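Local coordinates for protein NtrC family transcriptional regulator (Clostridium acetobutylicum ATCC 824, PDB 2Q5C) that probably acts as an ATP-dependent, sequence-specific DNA-binding transcriptional regulator, this chain being its N-terminal PrpR-type portion, at residues 4-14 and 29-37; 95-105 and 117-127. All coordinates share one frame; numbering follows the deposited sequence.

Contact 1 of 2, residues 4-14 and 29-37; sequences SLKIALISQNE and FIPITKTAS. With SO4 (sulfate ion), chain F; SO4 (sulfate ion), chain D.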
loop_
_atom_site.group_PDB
_atom_site.type_symbol
_atom_site.label_atom_id
_atom_site.label_comp_id
_atom_site.label_asym_id
_atom_site.label_seq_id
_atom_site.Cartn_x
_atom_site.Cartn_y
_atom_site.Cartn_z
ATOM N N SER A 4 -3.529 -28.073 -3.456
ATOM C CA SER A 4 -2.787 -27.019 -2.756
ATOM C C SER A 4 -3.283 -25.642 -3.173
ATOM O O SER A 4 -3.505 -25.383 -4.356
ATOM C CB SER A 4 -1.320 -27.082 -3.148
ATOM O OG SER A 4 -0.744 -28.330 -2.888
ATOM N N LEU A 5 -3.458 -24.769 -2.193
ATOM C CA LEU A 5 -3.772 -23.376 -2.510
ATOM C C LEU A 5 -2.504 -22.560 -2.637
ATOM O O LEU A 5 -1.546 -22.773 -1.909
ATOM C CB LEU A 5 -4.677 -22.776 -1.440
ATOM C CG LEU A 5 -6.028 -23.491 -1.252
ATOM C CD1 LEU A 5 -6.851 -22.868 -0.117
ATOM C CD2 LEU A 5 -6.810 -23.522 -2.555
ATOM N N LYS A 6 -2.547 -21.612 -3.559
ATOM C CA LYS A 6 -1.401 -20.735 -3.836
ATOM C C LYS A 6 -1.862 -19.297 -3.814
ATOM O O LYS A 6 -2.825 -18.936 -4.506
ATOM C CB LYS A 6 -0.818 -21.049 -5.199
ATOM C CG LYS A 6 -0.340 -22.511 -5.344
ATOM C CD LYS A 6 0.241 -22.791 -6.723
ATOM C CE LYS A 6 1.490 -21.983 -7.020
ATOM N NZ LYS A 6 2.016 -22.345 -8.378
ATOM N N ILE A 7 -1.222 -18.477 -2.984
ATOM C CA ILE A 7 -1.579 -17.063 -2.885
ATOM C C ILE A 7 -0.340 -16.227 -3.036
ATOM O O ILE A 7 0.676 -16.461 -2.342
ATOM C CB ILE A 7 -2.284 -16.723 -1.553
ATOM C CG1 ILE A 7 -3.465 -17.661 -1.300
ATOM C CG2 ILE A 7 -2.723 -15.237 -1.522
ATOM C CD1 ILE A 7 -4.159 -17.394 0.027
ATOM N N ALA A 8 -0.421 -15.245 -3.924
ATOM C CA ALA A 8 0.666 -14.285 -4.135
ATOM C C ALA A 8 0.430 -13.000 -3.385
ATOM O O ALA A 8 -0.650 -12.437 -3.453
ATOM C CB ALA A 8 0.850 -13.959 -5.594
ATOM N N LEU A 9 1.456 -12.516 -2.693
ATOM C CA LEU A 9 1.471 -11.167 -2.122
ATOM C C LEU A 9 2.400 -10.331 -2.951
ATOM O O LEU A 9 3.557 -10.708 -3.139
ATOM C CB LEU A 9 1.944 -11.199 -0.649
ATOM C CG LEU A 9 2.194 -9.792 -0.076
ATOM C CD1 LEU A 9 0.889 -9.053 0.113
ATOM C CD2 LEU A 9 2.869 -9.943 1.285
ATOM N N ILE A 10 1.917 -9.192 -3.461
ATOM C CA ILE A 10 2.735 -8.294 -4.279
ATOM C C ILE A 10 2.769 -6.970 -3.522
ATOM O O ILE A 10 1.720 -6.355 -3.285
ATOM C CB ILE A 10 2.168 -8.108 -5.704
ATOM C CG1 ILE A 10 2.016 -9.488 -6.358
ATOM C CG2 ILE A 10 3.105 -7.173 -6.500
ATOM C CD1 ILE A 10 1.393 -9.463 -7.781
ATOM N N SER A 11 3.959 -6.579 -3.074
ATOM C CA SER A 11 4.079 -5.460 -2.143
ATOM C C SER A 11 5.506 -4.958 -2.245
ATOM O O SER A 11 6.371 -5.670 -2.722
ATOM C CB SER A 11 3.823 -6.008 -0.731
ATOM O OG SER A 11 4.045 -5.024 0.279
ATOM N N GLN A 12 5.749 -3.746 -1.774
ATOM C CA GLN A 12 7.126 -3.270 -1.604
ATOM C C GLN A 12 7.509 -3.220 -0.127
ATOM O O GLN A 12 8.612 -2.764 0.205
ATOM C CB GLN A 12 7.298 -1.890 -2.229
ATOM C CG GLN A 12 7.087 -1.866 -3.717
ATOM C CD GLN A 12 7.341 -0.502 -4.270
ATOM O OE1 GLN A 12 6.545 0.432 -4.069
ATOM N NE2 GLN A 12 8.461 -0.360 -4.939
ATOM N N ASN A 13 6.629 -3.699 0.749
ATOM C CA ASN A 13 6.829 -3.602 2.192
ATOM C C ASN A 13 7.573 -4.853 2.658
ATOM O O ASN A 13 7.005 -5.951 2.672
ATOM C CB ASN A 13 5.468 -3.478 2.875
ATOM C CG ASN A 13 5.568 -3.017 4.288
ATOM O OD1 ASN A 13 5.865 -3.802 5.178
ATOM N ND2 ASN A 13 5.329 -1.709 4.513
ATOM N N GLU A 14 8.839 -4.690 3.032
ATOM C CA GLU A 14 9.674 -5.824 3.425
ATOM C C GLU A 14 9.115 -6.583 4.618
ATOM O O GLU A 14 9.228 -7.812 4.683
ATOM C CB GLU A 14 11.120 -5.388 3.688
ATOM C CG GLU A 14 11.816 -4.804 2.453
ATOM C CD GLU A 14 11.897 -5.771 1.259
ATOM O OE1 GLU A 14 12.174 -6.979 1.463
ATOM O OE2 GLU A 14 11.694 -5.327 0.100
ATOM N N PHE A 29 -1.106 -22.731 2.967
ATOM C CA PHE A 29 -1.118 -22.423 1.531
ATOM C C PHE A 29 0.319 -22.154 1.101
ATOM O O PHE A 29 1.184 -21.905 1.945
ATOM C CB PHE A 29 -2.052 -21.250 1.160
ATOM C CG PHE A 29 -1.634 -19.924 1.736
ATOM C CD1 PHE A 29 -0.719 -19.128 1.055
ATOM C CD2 PHE A 29 -2.155 -19.479 2.952
ATOM C CE1 PHE A 29 -0.331 -17.882 1.576
ATOM C CE2 PHE A 29 -1.772 -18.238 3.489
ATOM C CZ PHE A 29 -0.862 -17.445 2.806
ATOM N N ILE A 30 0.579 -22.237 -0.198
ATOM C CA ILE A 30 1.896 -21.985 -0.756
ATOM C C ILE A 30 1.994 -20.493 -0.983
ATOM O O ILE A 30 1.187 -19.944 -1.724
ATOM C CB ILE A 30 2.097 -22.735 -2.104
ATOM C CG1 ILE A 30 1.891 -24.249 -1.917
ATOM C CG2 ILE A 30 3.465 -22.406 -2.680
ATOM C CD1 ILE A 30 1.659 -24.986 -3.211
ATOM N N PRO A 31 2.992 -19.822 -0.389
ATOM C CA PRO A 31 3.162 -18.392 -0.617
ATOM C C PRO A 31 4.007 -18.091 -1.830
ATOM O O PRO A 31 4.999 -18.782 -2.115
ATOM C CB PRO A 31 3.928 -17.943 0.623
ATOM C CG PRO A 31 4.813 -19.150 0.965
ATOM C CD PRO A 31 4.019 -20.358 0.546
ATOM N N ILE A 32 3.649 -17.018 -2.518
ATOM C CA ILE A 32 4.464 -16.424 -3.561
ATOM C C ILE A 32 4.605 -14.974 -3.147
ATOM O O ILE A 32 3.604 -14.352 -2.787
ATOM C CB ILE A 32 3.798 -16.527 -4.960
ATOM C CG1 ILE A 32 3.671 -18.002 -5.386
ATOM C CG2 ILE A 32 4.629 -15.777 -5.985
ATOM C CD1 ILE A 32 2.398 -18.732 -4.917
ATOM N N THR A 33 5.806 -14.426 -3.133
ATOM C CA THR A 33 5.995 -12.994 -2.853
ATOM C C THR A 33 6.721 -12.337 -4.008
ATOM O O THR A 33 7.634 -12.941 -4.597
ATOM C CB THR A 33 6.758 -12.734 -1.549
ATOM O OG1 THR A 33 8.032 -13.379 -1.626
ATOM C CG2 THR A 33 6.001 -13.264 -0.344
ATOM N N LYS A 34 6.298 -11.126 -4.359
ATOM C CA LYS A 34 6.935 -10.362 -5.432
ATOM C C LYS A 34 6.991 -8.914 -5.002
ATOM O O LYS A 34 6.044 -8.376 -4.413
ATOM C CB LYS A 34 6.158 -10.464 -6.759
ATOM C CG LYS A 34 5.969 -11.904 -7.268
ATOM C CD LYS A 34 7.284 -12.501 -7.829
ATOM C CE LYS A 34 7.062 -13.925 -8.324
ATOM N NZ LYS A 34 8.344 -14.687 -8.589
ATOM N N THR A 35 8.108 -8.259 -5.302
ATOM C CA THR A 35 8.316 -6.895 -4.886
ATOM C C THR A 35 8.004 -5.982 -6.051
ATOM O O THR A 35 8.769 -5.930 -7.038
ATOM C CB THR A 35 9.785 -6.706 -4.412
ATOM O OG1 THR A 35 10.021 -7.599 -3.318
ATOM C CG2 THR A 35 10.043 -5.266 -3.961
ATOM N N ALA A 36 6.873 -5.291 -5.961
ATOM C CA ALA A 36 6.438 -4.431 -7.067
ATOM C C ALA A 36 5.283 -3.555 -6.642
ATOM O O ALA A 36 4.632 -3.835 -5.644
ATOM C CB ALA A 36 6.001 -5.303 -8.261
ATOM N N SER A 37 5.001 -2.518 -7.449
ATOM C CA SER A 37 3.805 -1.697 -7.247
ATOM C C SER A 37 3.195 -1.266 -8.588
ATOM O O SER A 37 3.855 -1.338 -9.647
ATOM C CB SER A 37 4.134 -0.429 -6.430
ATOM O OG SER A 37 4.936 0.451 -7.213
HETATM S S SO4 F . 11.067 -10.350 -6.096
HETATM O O1 SO4 F . 10.036 -9.713 -6.916
HETATM O O2 SO4 F . 12.357 -9.710 -6.358
HETATM O O3 SO4 F . 10.771 -10.194 -4.675
HETATM O O4 SO4 F . 11.139 -11.771 -6.449
HETATM S S SO4 D . 7.379 -16.959 -11.500
HETATM O O1 SO4 D . 7.555 -15.575 -11.952
HETATM O O2 SO4 D . 8.519 -17.727 -12.003
HETATM O O3 SO4 D . 7.331 -16.991 -10.055
HETATM O O4 SO4 D . 6.126 -17.502 -12.038
HETATM O O HOH W 1 11.875 -7.347 -1.527
#
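Ile7 lays its CD1 methyl over the Phe29 ring, 3.9 Å from the ring centroid and only 8° off the normal, a CH-pi contact over the face. The Phe29 chi1 of 65° sets this up, with CG between its own backbone N and carbonyl carbon and the ring over Ile7; the two side chains cross at about a right angle. Phe20 of helix 14-27 also meets this ring, and Leu5 and Ile7 pack on helix 170-187. Beneath these side chains the strands 6-11 and 30-35 run parallel, their axes 4.6 Å apart at closest and 20° from aligned, and bonds alternate from Ile30 N to Leu5 O (2.8 Å) through to Ser11 N on Lys34 O, followed by a longer one, Ala36 N to Ser11 O (3.3 Å), met from above the carbonyl plane. With helix 14-27 between them they form a beta-alpha-beta unit, in which 30-35 is the edge strand of a four-stranded parallel sheet ordered 2-1-3-4. On the face carrying Lys6, Ala8 and Ile10, Ile32 puts CB 4.0 Å from Ala8 CB and sends CD1 back to the Lys6 methylenes; the Lys6 ammonium goes on to the Glu51 carbonyl. Farther along, Ile10 CG2 touches Ala36 CB at 3.9 Å, close to helix 38-48. The C-terminal end is polar: Thr35 N gives a nearly straight bond to a sulfate oxygen, O1 (2.9 Å), and a water joins Thr35 OG1 to Glu14 OE2. Lys34, bent at chi2, swings away from the strand pair to bond a second sulfate through NZ; both sulfates are probably from the crystallisation liquor.

Contact 2 of 2, residues 95-105 and 117-127; sequences NELALIAYKHS and GVKIKEFLFSS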
loop_
_atom_site.group_PDB
_atom_site.type_symbol
_atom_site.label_atom_id
_atom_site.label_comp_id
_atom_site.label_asym_id
_atom_site.label_seq_id
_atom_site.Cartn_x
_atom_site.Cartn_y
_atom_site.Cartn_z
ATOM N N ASN A 95 7.142 19.948 11.421
ATOM C CA ASN A 95 5.690 19.866 11.672
ATOM C C ASN A 95 4.778 20.087 10.470
ATOM O O ASN A 95 3.570 19.852 10.575
ATOM C CB ASN A 95 5.254 20.757 12.852
ATOM C CG ASN A 95 5.897 22.124 12.828
ATOM O OD1 ASN A 95 5.865 22.832 11.821
ATOM N ND2 ASN A 95 6.482 22.513 13.958
ATOM N N GLU A 96 5.336 20.534 9.343
ATOM C CA GLU A 96 4.520 20.785 8.158
ATOM C C GLU A 96 4.742 19.679 7.138
ATOM O O GLU A 96 5.838 19.470 6.677
ATOM C CB GLU A 96 4.759 22.177 7.537
ATOM C CG GLU A 96 3.951 22.318 6.242
ATOM C CD GLU A 96 3.776 23.750 5.715
ATOM O OE1 GLU A 96 4.721 24.567 5.829
ATOM O OE2 GLU A 96 2.677 24.035 5.170
ATOM N N LEU A 97 3.663 18.966 6.817
ATOM C CA LEU A 97 3.775 17.749 6.011
ATOM C C LEU A 97 2.796 17.745 4.861
ATOM O O LEU A 97 1.741 18.356 4.956
ATOM C CB LEU A 97 3.437 16.526 6.897
ATOM C CG LEU A 97 3.894 16.495 8.355
ATOM C CD1 LEU A 97 3.340 15.274 9.075
ATOM C CD2 LEU A 97 5.396 16.490 8.427
ATOM N N ALA A 98 3.132 17.009 3.806
ATOM C CA ALA A 98 2.163 16.681 2.756
ATOM C C ALA A 98 1.715 15.252 2.986
ATOM O O ALA A 98 2.562 14.373 3.109
ATOM C CB ALA A 98 2.782 16.793 1.368
ATOM N N LEU A 99 0.410 15.040 3.038
ATOM C CA LEU A 99 -0.127 13.679 3.124
ATOM C C LEU A 99 -0.728 13.380 1.772
ATOM O O LEU A 99 -1.656 14.076 1.331
ATOM C CB LEU A 99 -1.191 13.650 4.208
ATOM C CG LEU A 99 -1.911 12.312 4.422
ATOM C CD1 LEU A 99 -0.934 11.236 4.859
ATOM C CD2 LEU A 99 -2.960 12.559 5.482
ATOM N N ILE A 100 -0.206 12.349 1.107
ATOM C CA ILE A 100 -0.625 12.047 -0.252
ATOM C C ILE A 100 -1.400 10.740 -0.248
ATOM O O ILE A 100 -0.883 9.701 0.193
ATOM C CB ILE A 100 0.565 12.004 -1.243
ATOM C CG1 ILE A 100 1.253 13.387 -1.271
ATOM C CG2 ILE A 100 0.092 11.570 -2.652
ATOM C CD1 ILE A 100 2.422 13.520 -2.198
ATOM N N ALA A 101 -2.642 10.795 -0.696
ATOM C CA ALA A 101 -3.476 9.591 -0.698
ATOM C C ALA A 101 -3.982 9.274 -2.092
ATOM O O ALA A 101 -4.136 10.163 -2.923
ATOM C CB ALA A 101 -4.641 9.754 0.229
ATOM N N TYR A 102 -4.244 7.993 -2.335
ATOM C CA TYR A 102 -4.832 7.525 -3.583
ATOM C C TYR A 102 -6.340 7.700 -3.559
ATOM O O TYR A 102 -7.012 7.106 -2.718
ATOM C CB TYR A 102 -4.530 6.037 -3.769
ATOM C CG TYR A 102 -4.968 5.457 -5.104
ATOM C CD1 TYR A 102 -4.440 5.949 -6.286
ATOM C CD2 TYR A 102 -5.870 4.382 -5.171
ATOM C CE1 TYR A 102 -4.787 5.422 -7.513
ATOM C CE2 TYR A 102 -6.243 3.851 -6.431
ATOM C CZ TYR A 102 -5.678 4.384 -7.579
ATOM O OH TYR A 102 -5.953 3.907 -8.862
ATOM N N LYS A 103 -6.843 8.514 -4.492
ATOM C CA LYS A 103 -8.286 8.770 -4.720
ATOM C C LYS A 103 -9.044 9.477 -3.597
ATOM O O LYS A 103 -9.704 10.493 -3.852
ATOM C CB LYS A 103 -9.023 7.510 -5.230
ATOM C CG LYS A 103 -8.527 7.073 -6.588
ATOM C CD LYS A 103 -9.316 5.916 -7.208
ATOM C CE LYS A 103 -8.783 5.596 -8.593
ATOM N NZ LYS A 103 -9.452 4.424 -9.271
ATOM N N HIS A 104 -8.946 8.959 -2.377
ATOM C CA HIS A 104 -9.742 9.443 -1.255
ATOM C C HIS A 104 -8.911 9.471 0.039
ATOM O O HIS A 104 -8.022 8.632 0.243
ATOM C CB HIS A 104 -10.994 8.557 -1.056
ATOM C CG HIS A 104 -11.884 8.465 -2.264
ATOM N ND1 HIS A 104 -12.570 9.550 -2.774
ATOM C CD2 HIS A 104 -12.212 7.412 -3.054
ATOM C CE1 HIS A 104 -13.273 9.171 -3.829
ATOM N NE2 HIS A 104 -13.073 7.878 -4.021
ATOM N N SER A 105 -9.227 10.417 0.916
ATOM C CA SER A 105 -8.643 10.455 2.256
ATOM C C SER A 105 -8.952 9.181 3.039
ATOM O O SER A 105 -10.045 8.624 2.915
ATOM C CB SER A 105 -9.224 11.631 3.043
ATOM O OG SER A 105 -9.139 12.827 2.282
ATOM N N GLY A 117 -0.667 17.652 16.439
ATOM C CA GLY A 117 -0.039 18.966 16.509
ATOM C C GLY A 117 0.854 19.246 15.319
ATOM O O GLY A 117 1.980 19.750 15.460
ATOM N N VAL A 118 0.349 18.908 14.139
ATOM C CA VAL A 118 1.039 19.133 12.867
ATOM C C VAL A 118 0.195 19.956 11.907
ATOM O O VAL A 118 -1.000 20.178 12.149
ATOM C CB VAL A 118 1.417 17.787 12.187
ATOM C CG1 VAL A 118 2.455 17.066 12.998
ATOM C CG2 VAL A 118 0.188 16.908 11.991
ATOM N N LYS A 119 0.828 20.452 10.848
ATOM C CA LYS A 119 0.117 21.093 9.763
ATOM C C LYS A 119 0.220 20.146 8.587
ATOM O O LYS A 119 1.306 19.648 8.271
ATOM C CB LYS A 119 0.757 22.451 9.421
ATOM C CG LYS A 119 -0.081 23.287 8.463
ATOM C CD LYS A 119 0.473 24.702 8.337
ATOM C CE LYS A 119 -0.292 25.474 7.262
ATOM N NZ LYS A 119 0.646 26.290 6.422
ATOM N N ILE A 120 -0.918 19.863 7.978
ATOM C CA ILE A 120 -0.970 18.896 6.900
ATOM C C ILE A 120 -1.641 19.510 5.699
ATOM O O ILE A 120 -2.735 20.087 5.823
ATOM C CB ILE A 120 -1.762 17.643 7.347
ATOM C CG1 ILE A 120 -0.952 16.859 8.378
ATOM C CG2 ILE A 120 -2.076 16.719 6.167
ATOM C CD1 ILE A 120 -1.728 15.830 9.094
ATOM N N LYS A 121 -0.988 19.402 4.549
ATOM C CA LYS A 121 -1.638 19.689 3.272
ATOM C C LYS A 121 -1.883 18.352 2.602
ATOM O O LYS A 121 -0.966 17.565 2.430
ATOM C CB LYS A 121 -0.788 20.591 2.390
ATOM C CG LYS A 121 -1.525 21.067 1.138
ATOM C CD LYS A 121 -0.980 22.416 0.636
ATOM C CE LYS A 121 -1.819 23.003 -0.512
ATOM N NZ LYS A 121 -3.282 23.084 -0.215
ATOM N N GLU A 122 -3.135 18.096 2.254
ATOM C CA GLU A 122 -3.516 16.825 1.649
ATOM C C GLU A 122 -3.526 16.955 0.133
ATOM O O GLU A 122 -4.020 17.954 -0.424
ATOM C CB GLU A 122 -4.890 16.442 2.177
ATOM C CG GLU A 122 -5.445 15.144 1.591
ATOM C CD GLU A 122 -6.858 14.892 2.056
ATOM O OE1 GLU A 122 -7.040 14.549 3.248
ATOM O OE2 GLU A 122 -7.794 15.068 1.247
ATOM N N PHE A 123 -2.962 15.953 -0.533
ATOM C CA PHE A 123 -2.953 15.874 -1.987
ATOM C C PHE A 123 -3.501 14.518 -2.370
ATOM O O PHE A 123 -3.154 13.517 -1.746
ATOM C CB PHE A 123 -1.529 15.987 -2.537
ATOM C CG PHE A 123 -0.795 17.268 -2.156
ATOM C CD1 PHE A 123 -0.644 18.297 -3.079
ATOM C CD2 PHE A 123 -0.234 17.418 -0.890
ATOM C CE1 PHE A 123 0.065 19.469 -2.734
ATOM C CE2 PHE A 123 0.463 18.588 -0.539
ATOM C CZ PHE A 123 0.606 19.614 -1.465
ATOM N N LEU A 124 -4.360 14.481 -3.375
ATOM C CA LEU A 124 -4.926 13.216 -3.875
ATOM C C LEU A 124 -4.401 12.899 -5.269
ATOM O O LEU A 124 -4.182 13.808 -6.070
ATOM C CB LEU A 124 -6.455 13.268 -3.876
ATOM C CG LEU A 124 -7.158 13.495 -2.532
ATOM C CD1 LEU A 124 -8.666 13.555 -2.698
ATOM C CD2 LEU A 124 -6.771 12.422 -1.497
ATOM N N PHE A 125 -4.169 11.622 -5.571
ATOM C CA PHE A 125 -3.763 11.199 -6.911
ATOM C C PHE A 125 -4.623 10.012 -7.319
ATOM O O PHE A 125 -5.129 9.286 -6.459
ATOM C CB PHE A 125 -2.256 10.917 -7.044
ATOM C CG PHE A 125 -1.794 9.598 -6.437
ATOM C CD1 PHE A 125 -1.443 8.514 -7.245
ATOM C CD2 PHE A 125 -1.677 9.457 -5.058
ATOM C CE1 PHE A 125 -0.999 7.309 -6.686
ATOM C CE2 PHE A 125 -1.243 8.229 -4.488
ATOM C CZ PHE A 125 -0.912 7.170 -5.294
ATOM N N SER A 126 -4.832 9.864 -8.623
ATOM C CA SER A 126 -5.693 8.800 -9.146
ATOM C C SER A 126 -4.999 7.860 -10.103
ATOM O O SER A 126 -5.606 6.867 -10.535
ATOM C CB SER A 126 -6.933 9.393 -9.826
ATOM O OG SER A 126 -7.830 9.879 -8.842
ATOM N N SER A 127 -3.749 8.153 -10.446
ATOM C CA SER A 127 -2.995 7.312 -11.363
ATOM C C SER A 127 -1.506 7.434 -11.118
ATOM O O SER A 127 -1.022 8.468 -10.636
ATOM C CB SER A 127 -3.316 7.678 -12.817
ATOM O OG SER A 127 -2.781 8.948 -13.131
#
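Strands 96-102 and 119-125 run parallel, 4.7 Å apart at their closest axis approach and inclined by 26°, and eight backbone hydrogen bonds alternate between them from Lys119 N on Asn95 O to Lys103 N on Phe125 O (2.7 Å). Ala98 CB meets Phe123 CE2 at 3.5 Å, and on the same face Ile100 CG2 reaches Phe125 CD2. A chi1 of 76° tucks the Phe125 ring over its own backbone, across toward Tyr102, whose edge is directed at its face: centroids 5.3 Å apart, planes at 60°, an edge-to-face pair. Tyr102 OH bonds Asp63, which also pairs with Lys103 NZ. Helix 109-116 links the two strands in a beta-alpha-beta unit at one margin of the second parallel sheet, and helix 131-140 covers Ile100, Phe123 and Phe125. On the other face, Leu99 CB touches Ile120 CG2 at 3.7 Å, and Leu124 CD2 packs on Ala101 CB. Extended Glu122 brings its carboxylate to Ser105, whose OG makes a weak bond to OE1 (2.9 Å). At the strand starts Lys119 NZ forms a long salt bridge with Glu96 OE2 (3.3 Å), approaching from above the carboxylate plane.

Overall arrangement
Contacts 1 and 2 are equivalent places in two sheets of the same 2-1-3-4 order: each pairs the first strand with the outermost second one through a beta-alpha-beta unit. Their centres are 28 Å apart, on opposite sides of the chain's centre, and their nearest atoms are about 9 Å apart, so they do not touch. Both are partly buried, with first strands that are largely interior and edge strands that are more accessible. Contact 2 buries more surface, 1025 Å² against 830 Å². Chemistry differs too: 4-14 with 29-37 couples aliphatic packing and a CH-pi contact to polar groups that hold sulfates, probably from the crystallisation liquor, whereas 95-105 with 117-127 adds an aromatic pair and a salt bridge.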